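Local coordinates for protein putative cyclohexadienyl dehydrogenase and ADH prephenate dehydrogenase (Rhizobium meliloti, PDB 4WJI) that probably catalyses the NAD(P)-dependent oxidative decarboxylation of prephenate to 4-hydroxyphenylpyruvate in tyrosine biosynthesis and here holds NADP and tyrosine, at residues 13-18 against 137-142; 95-100 against 121-126; 7-12 against 30-35. One frame throughout, in Å; residues are numbered along the deposited sequence.

Contact 1 of 3, residues 13-18 against 137-142; sequences GLIGSS and AGLFRG. With NAP (NADP nicotinamide-adenine-dinucleotide phosphate), chain B.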
# COMPACT_ATOMS: atom_id res chain seq x y z
N GLY A 13 -5.42 -20.36 -12.15
CA GLY A 13 -4.76 -19.75 -11.02
C GLY A 13 -5.71 -18.85 -10.22
O GLY A 13 -6.90 -19.15 -10.07
N LEU A 14 -5.19 -17.72 -9.72
CA LEU A 14 -6.02 -16.85 -8.89
C LEU A 14 -7.33 -16.49 -9.59
O LEU A 14 -8.44 -16.63 -9.03
CB LEU A 14 -5.30 -15.57 -8.53
CG LEU A 14 -6.15 -14.59 -7.71
CD1 LEU A 14 -6.38 -15.08 -6.30
CD2 LEU A 14 -5.48 -13.24 -7.67
N ILE A 15 -7.20 -15.94 -10.79
CA ILE A 15 -8.40 -15.43 -11.48
C ILE A 15 -9.28 -16.54 -12.02
O ILE A 15 -10.48 -16.56 -11.78
CB ILE A 15 -8.02 -14.39 -12.57
CG1 ILE A 15 -7.25 -13.21 -11.91
CG2 ILE A 15 -9.25 -13.95 -13.34
CD1 ILE A 15 -8.03 -12.46 -10.89
N GLY A 16 -8.67 -17.45 -12.76
CA GLY A 16 -9.46 -18.57 -13.28
C GLY A 16 -10.16 -19.39 -12.21
O GLY A 16 -11.34 -19.78 -12.36
N SER A 17 -9.46 -19.63 -11.11
CA SER A 17 -10.08 -20.42 -10.03
C SER A 17 -11.14 -19.65 -9.23
O SER A 17 -12.04 -20.26 -8.62
CB SER A 17 -9.05 -21.02 -9.08
OG SER A 17 -8.52 -20.06 -8.19
N SER A 18 -10.99 -18.32 -9.16
CA SER A 18 -12.00 -17.49 -8.53
C SER A 18 -13.27 -17.49 -9.39
O SER A 18 -14.41 -17.59 -8.88
CB SER A 18 -11.46 -16.08 -8.25
OG SER A 18 -10.44 -16.15 -7.26
N ALA A 137 -14.48 -17.54 -3.81
CA ALA A 137 -15.74 -16.94 -4.19
C ALA A 137 -15.85 -15.54 -3.64
O ALA A 137 -15.54 -15.27 -2.51
CB ALA A 137 -16.91 -17.80 -3.73
N GLY A 138 -16.32 -14.64 -4.47
CA GLY A 138 -16.60 -13.28 -4.04
C GLY A 138 -15.51 -12.28 -4.37
O GLY A 138 -15.65 -11.12 -4.03
N LEU A 139 -14.46 -12.70 -5.09
CA LEU A 139 -13.37 -11.76 -5.44
C LEU A 139 -13.86 -10.56 -6.24
O LEU A 139 -13.29 -9.47 -6.13
CB LEU A 139 -12.26 -12.50 -6.19
CG LEU A 139 -11.10 -11.66 -6.72
CD1 LEU A 139 -10.29 -11.01 -5.63
CD2 LEU A 139 -10.17 -12.51 -7.59
N PHE A 140 -14.87 -10.76 -7.07
CA PHE A 140 -15.33 -9.75 -8.01
C PHE A 140 -16.46 -8.89 -7.49
O PHE A 140 -16.90 -7.98 -8.18
CB PHE A 140 -15.67 -10.41 -9.34
CG PHE A 140 -14.58 -11.32 -9.81
CD1 PHE A 140 -13.38 -10.79 -10.28
CD2 PHE A 140 -14.72 -12.68 -9.80
CE1 PHE A 140 -12.34 -11.64 -10.69
CE2 PHE A 140 -13.69 -13.52 -10.18
CZ PHE A 140 -12.53 -13.01 -10.65
N ARG A 141 -16.95 -9.17 -6.28
CA ARG A 141 -18.13 -8.45 -5.74
C ARG A 141 -17.75 -7.01 -5.47
O ARG A 141 -16.79 -6.74 -4.75
CB ARG A 141 -18.57 -9.12 -4.44
CG ARG A 141 -19.18 -10.49 -4.60
CD ARG A 141 -19.69 -11.12 -3.27
N GLY A 142 -18.53 -6.08 -5.98
CA GLY A 142 -18.30 -4.67 -5.79
C GLY A 142 -17.11 -4.08 -6.52
O GLY A 142 -16.70 -2.95 -6.21
PA NAP B . -1.73 -17.32 -11.77
O1A NAP B . -2.45 -17.48 -10.49
O2A NAP B . -0.24 -17.35 -11.83
O5B NAP B . -2.26 -18.46 -12.77
C5B NAP B . -1.60 -18.68 -14.01
C4B NAP B . -2.33 -19.71 -14.87
O4B NAP B . -1.79 -19.64 -16.19
C3B NAP B . -2.09 -21.14 -14.42
O3B NAP B . -3.16 -21.98 -14.83
C2B NAP B . -0.88 -21.55 -15.21
O2B NAP B . -0.84 -22.93 -15.44
C1B NAP B . -1.12 -20.85 -16.52
N9A NAP B . 0.06 -20.55 -17.37
C8A NAP B . 1.18 -19.93 -17.02
N7A NAP B . 2.02 -19.76 -18.01
C5A NAP B . 1.41 -20.33 -19.08
C6A NAP B . 1.79 -20.48 -20.43
N6A NAP B . 2.98 -20.03 -20.88
N1A NAP B . 0.93 -21.07 -21.24
C2A NAP B . -0.23 -21.49 -20.77
N3A NAP B . -0.67 -21.41 -19.53
C4A NAP B . 0.18 -20.82 -18.70
O3 NAP B . -2.22 -16.01 -12.54
PN NAP B . -3.51 -15.07 -12.40
O1N NAP B . -3.21 -14.16 -11.32
O2N NAP B . -4.74 -15.87 -12.37
O5D NAP B . -3.42 -14.21 -13.76
C5D NAP B . -3.97 -14.65 -14.98
C4D NAP B . -4.29 -13.44 -15.84
O4D NAP B . -5.13 -12.57 -15.11
C3D NAP B . -3.08 -12.62 -16.21
O3D NAP B . -3.18 -12.20 -17.55
C2D NAP B . -3.12 -11.44 -15.26
O2D NAP B . -2.50 -10.33 -15.86
C1D NAP B . -4.63 -11.26 -15.15
N1N NAP B . -5.11 -10.65 -13.90
C2N NAP B . -4.49 -10.89 -12.74
C3N NAP B . -4.93 -10.33 -11.57
C7N NAP B . -4.26 -10.53 -10.24
O7N NAP B . -4.48 -9.76 -9.35
N7N NAP B . -3.45 -11.56 -10.11
C4N NAP B . -6.04 -9.52 -11.62
C5N NAP B . -6.66 -9.32 -12.82
C6N NAP B . -6.17 -9.87 -13.98
P2B NAP B . 0.18 -23.89 -14.66
O1X NAP B . 0.11 -23.51 -13.22
O2X NAP B . -0.35 -25.26 -14.94
O3X NAP B . 1.59 -23.67 -15.19
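Ile15 and Ser18, at the start of helix 14-26, meet Leu139 and Phe140 of the loop before strand 144-147. Followed outward, Ile15 touches cofactor first and loop last. Its CB stands near the NADP phosphate oxygen O2N; CG1, anti to the carbonyl carbon (chi1 -59°), passes O2N and nicotinamide C2N. The tip CD1 lies 3.6 Å from nicotinamide C4N and 3.9 Å from Leu139 CD2, while the CG2 branch approaches Phe140 CZ more loosely at 4.3 Å. An alanine here would probably open a gap between the nicotinamide and Leu139, giving the ring more freedom to shift.

Ser18 brings CB obliquely to Phe140 CE2 at 3.9 Å, and its OG is 3.7 Å from Leu139 CD2. That hydroxyl donates to Leu14 O at 2.7 Å and also bonds to the backbone N of Phe136, so its polarity is satisfied beside apolar neighbours. Leu139 CB sits over the centre of one face of the Phe140 ring, and Trp165 meets that ring edge-to-face.

Backbone amides hold the pyrophosphate: Leu14 N donates to NADP O1A at 2.9 Å (164° at the hydrogen). Ile15 N donates to NADP O2N. The helix start thus offers N-H groups, and probably its dipole, to the phosphates, whereas Ile15 and Ser18 touch Leu139 and Phe140 by apolar, shape-dependent packing, with polar links (Ser18 to Phe136 N, Asp22 to Gly138 N) beside it.

Contact 2 of 3, residues 95-100 against 121-126; sequences TDVGST and GHPIAG. With NAP (NADP nicotinamide-adenine-dinucleotide phosphate), chain B; TYR (tyrosine), chain C.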
# COMPACT_ATOMS: atom_id res chain seq x y z
N THR A 95 -13.21 -15.06 -24.34
CA THR A 95 -12.87 -13.88 -23.55
C THR A 95 -11.58 -14.17 -22.78
O THR A 95 -11.06 -15.27 -22.75
CB THR A 95 -14.03 -13.46 -22.59
OG1 THR A 95 -13.75 -12.17 -22.04
CG2 THR A 95 -14.21 -14.45 -21.48
N ASP A 96 -11.03 -13.13 -22.24
CA ASP A 96 -9.86 -13.23 -21.43
C ASP A 96 -9.98 -12.30 -20.26
O ASP A 96 -11.00 -11.58 -20.03
CB ASP A 96 -8.62 -12.88 -22.26
CG ASP A 96 -8.39 -11.38 -22.34
OD1 ASP A 96 -9.35 -10.70 -22.77
OD2 ASP A 96 -7.28 -10.84 -21.96
N VAL A 97 -9.00 -12.36 -19.42
CA VAL A 97 -8.98 -11.52 -18.21
C VAL A 97 -7.66 -10.73 -18.06
O VAL A 97 -7.36 -10.23 -16.99
CB VAL A 97 -9.20 -12.39 -16.97
CG1 VAL A 97 -10.59 -13.00 -16.98
CG2 VAL A 97 -8.13 -13.47 -16.83
N GLY A 98 -6.85 -10.69 -19.10
CA GLY A 98 -5.52 -10.09 -19.06
C GLY A 98 -5.45 -8.64 -18.59
O GLY A 98 -6.36 -7.82 -18.84
N SER A 99 -4.35 -8.32 -17.90
CA SER A 99 -4.11 -7.01 -17.35
C SER A 99 -3.75 -5.93 -18.39
O SER A 99 -3.69 -4.74 -18.06
CB SER A 99 -3.01 -7.13 -16.28
OG SER A 99 -3.43 -7.95 -15.20
N THR A 100 -3.41 -6.37 -19.59
CA THR A 100 -3.24 -5.56 -20.79
C THR A 100 -4.29 -6.01 -21.82
O THR A 100 -4.75 -7.15 -21.77
CB THR A 100 -1.81 -5.65 -21.39
OG1 THR A 100 -1.62 -6.93 -21.97
CG2 THR A 100 -0.77 -5.48 -20.34
N GLY A 121 -11.76 -8.97 -21.86
CA GLY A 121 -12.19 -8.47 -20.59
C GLY A 121 -10.99 -8.25 -19.68
O GLY A 121 -9.85 -8.68 -19.94
N HIS A 122 -11.27 -7.52 -18.63
CA HIS A 122 -10.32 -7.33 -17.54
C HIS A 122 -11.04 -7.09 -16.21
O HIS A 122 -11.52 -6.02 -16.01
CB HIS A 122 -9.39 -6.15 -17.85
CG HIS A 122 -8.33 -5.92 -16.83
ND1 HIS A 122 -7.52 -4.80 -16.85
CD2 HIS A 122 -7.90 -6.67 -15.79
CE1 HIS A 122 -6.67 -4.87 -15.85
NE2 HIS A 122 -6.88 -5.99 -15.19
N PRO A 123 -11.06 -8.06 -15.30
CA PRO A 123 -11.63 -7.77 -13.98
C PRO A 123 -10.61 -6.96 -13.13
O PRO A 123 -9.46 -7.36 -12.98
CB PRO A 123 -11.89 -9.16 -13.38
CG PRO A 123 -10.80 -10.01 -14.01
CD PRO A 123 -10.62 -9.47 -15.39
N ILE A 124 -11.10 -5.86 -12.55
CA ILE A 124 -10.26 -4.93 -11.77
C ILE A 124 -10.31 -5.39 -10.33
O ILE A 124 -10.88 -4.75 -9.46
CB ILE A 124 -10.69 -3.48 -11.99
CG1 ILE A 124 -10.86 -3.18 -13.48
CG2 ILE A 124 -9.71 -2.55 -11.34
CD1 ILE A 124 -9.64 -3.43 -14.37
N ALA A 125 -9.70 -6.55 -10.08
CA ALA A 125 -9.84 -7.23 -8.79
C ALA A 125 -8.72 -8.25 -8.69
O ALA A 125 -8.45 -8.99 -9.63
CB ALA A 125 -11.17 -7.99 -8.72
N GLY A 126 -8.10 -8.37 -7.53
CA GLY A 126 -7.11 -9.41 -7.31
C GLY A 126 -6.46 -9.31 -5.95
O GLY A 126 -6.86 -8.54 -5.13
PA NAP B . -1.73 -17.32 -11.77
O1A NAP B . -2.45 -17.48 -10.49
O2A NAP B . -0.24 -17.35 -11.83
O5B NAP B . -2.26 -18.46 -12.77
C5B NAP B . -1.60 -18.68 -14.01
C4B NAP B . -2.33 -19.71 -14.87
O4B NAP B . -1.79 -19.64 -16.19
C3B NAP B . -2.09 -21.14 -14.42
O3B NAP B . -3.16 -21.98 -14.83
C2B NAP B . -0.88 -21.55 -15.21
O2B NAP B . -0.84 -22.93 -15.44
C1B NAP B . -1.12 -20.85 -16.52
N9A NAP B . 0.06 -20.55 -17.37
C8A NAP B . 1.18 -19.93 -17.02
N7A NAP B . 2.02 -19.76 -18.01
C5A NAP B . 1.41 -20.33 -19.08
C6A NAP B . 1.79 -20.48 -20.43
N6A NAP B . 2.98 -20.03 -20.88
N1A NAP B . 0.93 -21.07 -21.24
C2A NAP B . -0.23 -21.49 -20.77
N3A NAP B . -0.67 -21.41 -19.53
C4A NAP B . 0.18 -20.82 -18.70
O3 NAP B . -2.22 -16.01 -12.54
PN NAP B . -3.51 -15.07 -12.40
O1N NAP B . -3.21 -14.16 -11.32
O2N NAP B . -4.74 -15.87 -12.37
O5D NAP B . -3.42 -14.21 -13.76
C5D NAP B . -3.97 -14.65 -14.98
C4D NAP B . -4.29 -13.44 -15.84
O4D NAP B . -5.13 -12.57 -15.11
C3D NAP B . -3.08 -12.62 -16.21
O3D NAP B . -3.18 -12.20 -17.55
C2D NAP B . -3.12 -11.44 -15.26
O2D NAP B . -2.50 -10.33 -15.86
C1D NAP B . -4.63 -11.26 -15.15
N1N NAP B . -5.11 -10.65 -13.90
C2N NAP B . -4.49 -10.89 -12.74
C3N NAP B . -4.93 -10.33 -11.57
C7N NAP B . -4.26 -10.53 -10.24
O7N NAP B . -4.48 -9.76 -9.35
N7N NAP B . -3.45 -11.56 -10.11
C4N NAP B . -6.04 -9.52 -11.62
C5N NAP B . -6.66 -9.32 -12.82
C6N NAP B . -6.17 -9.87 -13.98
P2B NAP B . 0.18 -23.89 -14.66
O1X NAP B . 0.11 -23.51 -13.22
O2X NAP B . -0.35 -25.26 -14.94
O3X NAP B . 1.59 -23.67 -15.19
N TYR C . -3.20 -7.94 -7.61
CA TYR C . -3.52 -6.53 -7.26
C TYR C . -3.63 -6.40 -5.77
O TYR C . -3.40 -7.39 -5.08
CB TYR C . -4.82 -6.07 -7.94
CG TYR C . -4.81 -6.15 -9.46
CD1 TYR C . -3.64 -6.27 -10.20
CD2 TYR C . -6.00 -6.13 -10.14
CE1 TYR C . -3.67 -6.35 -11.59
CE2 TYR C . -6.06 -6.17 -11.51
CZ TYR C . -4.91 -6.30 -12.24
OH TYR C . -4.95 -6.42 -13.61
OXT TYR C . -3.94 -5.28 -5.29
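Asp96 and Gly121 make the polar link between the ends of adjacent parallel strands. Gly121 N donates to Asp96 OD1 at 3.1 Å, reaching it from above the carboxylate plane; a second bond, to Asp96 O, is weak (120° at the hydrogen). Asp96 OD2 accepts from Gly98 N at 2.9 Å, an Asx turn, and forms a salt bridge with Lys101, which probably steadies the carboxylate.

The apolar part is Val97 CB against Pro123 CD at 3.6 Å.

His122 supplies the aromatic contacts. With CG anti to the backbone N (chi1 -177°), its ring receives Ser99 CA over one face, a CH-pi contact 3.8 Å from the centroid. Gly98 O lies over the same face toward the rim, and Ile124 CD1 is centred over the opposite one.

Ligand bonds converge on two hydroxyls. The tyrosine OH is 2.5 Å from His122 NE2 and 2.7 Å from Ser99 OG, and Ser99 OG is 2.6 Å from NADP O2D; ND1 of the same histidine is bonded to His180.

Strand 93-96, helix 102-108 and strand 117-123 form a beta-alpha-beta unit, and the shared cofactor and tyrosine pocket lies at the C-terminal ends of these parallel strands of a Rossmann-type sheet.

Contact 3 of 3, residues 7-12 against 30-35; sequences IALIGI and GTIVVT. With NAP (NADP nicotinamide-adenine-dinucleotide phosphate), chain B.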
# COMPACT_ATOMS: atom_id res chain seq x y z
N ILE A 7 -18.85 -23.93 -19.99
CA ILE A 7 -17.81 -22.92 -19.84
C ILE A 7 -16.48 -23.63 -19.71
O ILE A 7 -16.33 -24.46 -18.83
CB ILE A 7 -18.04 -22.01 -18.64
CG1 ILE A 7 -19.42 -21.31 -18.73
CG2 ILE A 7 -16.90 -21.00 -18.52
CD1 ILE A 7 -19.69 -20.44 -17.55
N ALA A 8 -15.53 -23.28 -20.60
CA ALA A 8 -14.17 -23.82 -20.53
C ALA A 8 -13.24 -22.75 -19.95
O ALA A 8 -13.21 -21.60 -20.44
CB ALA A 8 -13.68 -24.17 -21.91
N LEU A 9 -12.51 -23.14 -18.90
CA LEU A 9 -11.57 -22.24 -18.23
C LEU A 9 -10.19 -22.68 -18.60
O LEU A 9 -9.77 -23.79 -18.24
CB LEU A 9 -11.75 -22.32 -16.72
CG LEU A 9 -13.17 -21.94 -16.25
CD1 LEU A 9 -13.28 -22.09 -14.74
CD2 LEU A 9 -13.57 -20.52 -16.68
N ILE A 10 -9.49 -21.82 -19.35
CA ILE A 10 -8.10 -22.12 -19.74
C ILE A 10 -7.20 -21.28 -18.84
O ILE A 10 -7.14 -20.04 -18.97
CB ILE A 10 -7.82 -21.76 -21.20
CG1 ILE A 10 -8.79 -22.51 -22.13
CG2 ILE A 10 -6.35 -22.09 -21.53
CD1 ILE A 10 -8.67 -22.21 -23.60
N GLY A 11 -6.52 -21.93 -17.90
CA GLY A 11 -5.84 -21.23 -16.83
C GLY A 11 -6.72 -21.25 -15.57
O GLY A 11 -7.91 -20.93 -15.63
N ILE A 12 -6.14 -21.67 -14.46
CA ILE A 12 -6.89 -21.96 -13.25
C ILE A 12 -6.10 -21.51 -12.02
O ILE A 12 -6.16 -22.11 -10.96
CB ILE A 12 -7.32 -23.47 -13.24
CG1 ILE A 12 -8.54 -23.70 -12.31
CG2 ILE A 12 -6.15 -24.38 -13.00
CD1 ILE A 12 -9.83 -23.13 -12.86
N GLY A 30 -23.87 -25.24 -17.09
CA GLY A 30 -24.22 -26.65 -17.09
C GLY A 30 -23.02 -27.51 -16.70
O GLY A 30 -23.11 -28.37 -15.84
N THR A 31 -21.89 -27.26 -17.36
CA THR A 31 -20.63 -28.01 -17.19
C THR A 31 -19.50 -27.00 -17.15
O THR A 31 -19.43 -26.10 -18.02
CB THR A 31 -20.36 -28.98 -18.37
OG1 THR A 31 -21.39 -29.99 -18.46
CG2 THR A 31 -19.04 -29.70 -18.24
N ILE A 32 -18.58 -27.20 -16.20
CA ILE A 32 -17.34 -26.45 -16.16
C ILE A 32 -16.20 -27.37 -16.60
O ILE A 32 -16.03 -28.46 -16.06
CB ILE A 32 -17.02 -25.99 -14.70
CG1 ILE A 32 -18.18 -25.22 -14.04
CG2 ILE A 32 -15.72 -25.20 -14.68
CD1 ILE A 32 -17.97 -24.91 -12.56
N VAL A 33 -15.47 -26.93 -17.64
CA VAL A 33 -14.31 -27.69 -18.11
C VAL A 33 -13.09 -26.92 -17.70
O VAL A 33 -13.00 -25.73 -17.99
CB VAL A 33 -14.32 -27.84 -19.65
CG1 VAL A 33 -13.17 -28.72 -20.09
CG2 VAL A 33 -15.66 -28.45 -20.11
N VAL A 34 -12.13 -27.59 -17.07
CA VAL A 34 -10.89 -26.95 -16.59
C VAL A 34 -9.70 -27.51 -17.35
O VAL A 34 -9.53 -28.76 -17.46
CB VAL A 34 -10.69 -27.19 -15.09
CG1 VAL A 34 -9.32 -26.74 -14.61
CG2 VAL A 34 -11.76 -26.44 -14.32
N THR A 35 -8.87 -26.59 -17.83
CA THR A 35 -7.59 -26.96 -18.39
C THR A 35 -6.51 -26.02 -17.90
O THR A 35 -6.78 -24.84 -17.62
CB THR A 35 -7.62 -27.04 -19.92
OG1 THR A 35 -6.44 -27.65 -20.44
CG2 THR A 35 -7.83 -25.72 -20.54
PA NAP B . -1.73 -17.32 -11.77
O1A NAP B . -2.45 -17.48 -10.49
O2A NAP B . -0.24 -17.35 -11.83
O5B NAP B . -2.26 -18.46 -12.77
C5B NAP B . -1.60 -18.68 -14.01
C4B NAP B . -2.33 -19.71 -14.87
O4B NAP B . -1.79 -19.64 -16.19
C3B NAP B . -2.09 -21.14 -14.42
O3B NAP B . -3.16 -21.98 -14.83
C2B NAP B . -0.88 -21.55 -15.21
O2B NAP B . -0.84 -22.93 -15.44
C1B NAP B . -1.12 -20.85 -16.52
N9A NAP B . 0.06 -20.55 -17.37
C8A NAP B . 1.18 -19.93 -17.02
N7A NAP B . 2.02 -19.76 -18.01
C5A NAP B . 1.41 -20.33 -19.08
C6A NAP B . 1.79 -20.48 -20.43
N6A NAP B . 2.98 -20.03 -20.88
N1A NAP B . 0.93 -21.07 -21.24
C2A NAP B . -0.23 -21.49 -20.77
N3A NAP B . -0.67 -21.41 -19.53
C4A NAP B . 0.18 -20.82 -18.70
O3 NAP B . -2.22 -16.01 -12.54
PN NAP B . -3.51 -15.07 -12.40
O1N NAP B . -3.21 -14.16 -11.32
O2N NAP B . -4.74 -15.87 -12.37
O5D NAP B . -3.42 -14.21 -13.76
C5D NAP B . -3.97 -14.65 -14.98
C4D NAP B . -4.29 -13.44 -15.84
O4D NAP B . -5.13 -12.57 -15.11
C3D NAP B . -3.08 -12.62 -16.21
O3D NAP B . -3.18 -12.20 -17.55
C2D NAP B . -3.12 -11.44 -15.26
O2D NAP B . -2.50 -10.33 -15.86
C1D NAP B . -4.63 -11.26 -15.15
N1N NAP B . -5.11 -10.65 -13.90
C2N NAP B . -4.49 -10.89 -12.74
C3N NAP B . -4.93 -10.33 -11.57
C7N NAP B . -4.26 -10.53 -10.24
O7N NAP B . -4.48 -9.76 -9.35
N7N NAP B . -3.45 -11.56 -10.11
C4N NAP B . -6.04 -9.52 -11.62
C5N NAP B . -6.66 -9.32 -12.82
C6N NAP B . -6.17 -9.87 -13.98
P2B NAP B . 0.18 -23.89 -14.66
O1X NAP B . 0.11 -23.51 -13.22
O2X NAP B . -0.35 -25.26 -14.94
O3X NAP B . 1.59 -23.67 -15.19
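Strands 7-10 and 31-35 run parallel, their axes 4.7 Å apart and inclined by 19°, and five backbone hydrogen bonds alternate in direction from Ile7 N to Gly11 N. The first, Ile7 N to Thr31 O, is 3.0 Å long; the last, Gly11 N to Thr35 O, measures 2.9 Å and carries the pairing just past the end of strand 4-10.

On the face bearing Ile7, Leu9, Ile32 and Val34, Leu9 CD1 meets Ile32 CG2 at 4.0 Å, the two side chains crossing obliquely, and Ala20 and Ile23 of helix 14-26 pack there. On the other face Ile10 and Thr35 lie side by side, with Ile10 CG1 3.7 Å from Thr35 CG2. Thr35 CG2 occupies the crowded position between backbone N and carbonyl carbon, while OG1 is bonded to Thr55 O of the neighbouring strand.

Beyond the strand, Ile12 crosses Val34 at about a right angle, CG1 to CG1 at 3.9 Å. Ile12 N donates to the ribose oxygen O3B of NADP at 3.0 Å. Gly11, at phi 99° and psi 129°, has backbone angles that call for glycine.

Strand 4-10, helix 14-26 and strand 29-35 make the beta-alpha-beta crossover of a Rossmann fold, and Gly11 is consistent with the first glycine of a GxGxxG dinucleotide-binding turn.

Overall arrangement
All three contacts are buried and all touch NADP, but they lie at different depths: the centre of contact 2 is about 4 Å from that of the chain, contact 1 about 11 Å and contact 3 about 18 Å. Contacts 2 and 3, whose centres are about 17 Å apart, each join parallel neighbours of one sheet. Contact 3 is bonded mainly through backbone, contact 2 through a carboxylate and ligand hydroxyls. Contact 1 instead packs helix 14-26, the connection of contact 3's crossover, on a loop by apolar touches. It bridges the others: Phe140 CE1 lies 3.7 Å from Pro123 CB, and Gly16 O 3.8 Å from Leu9 CD1.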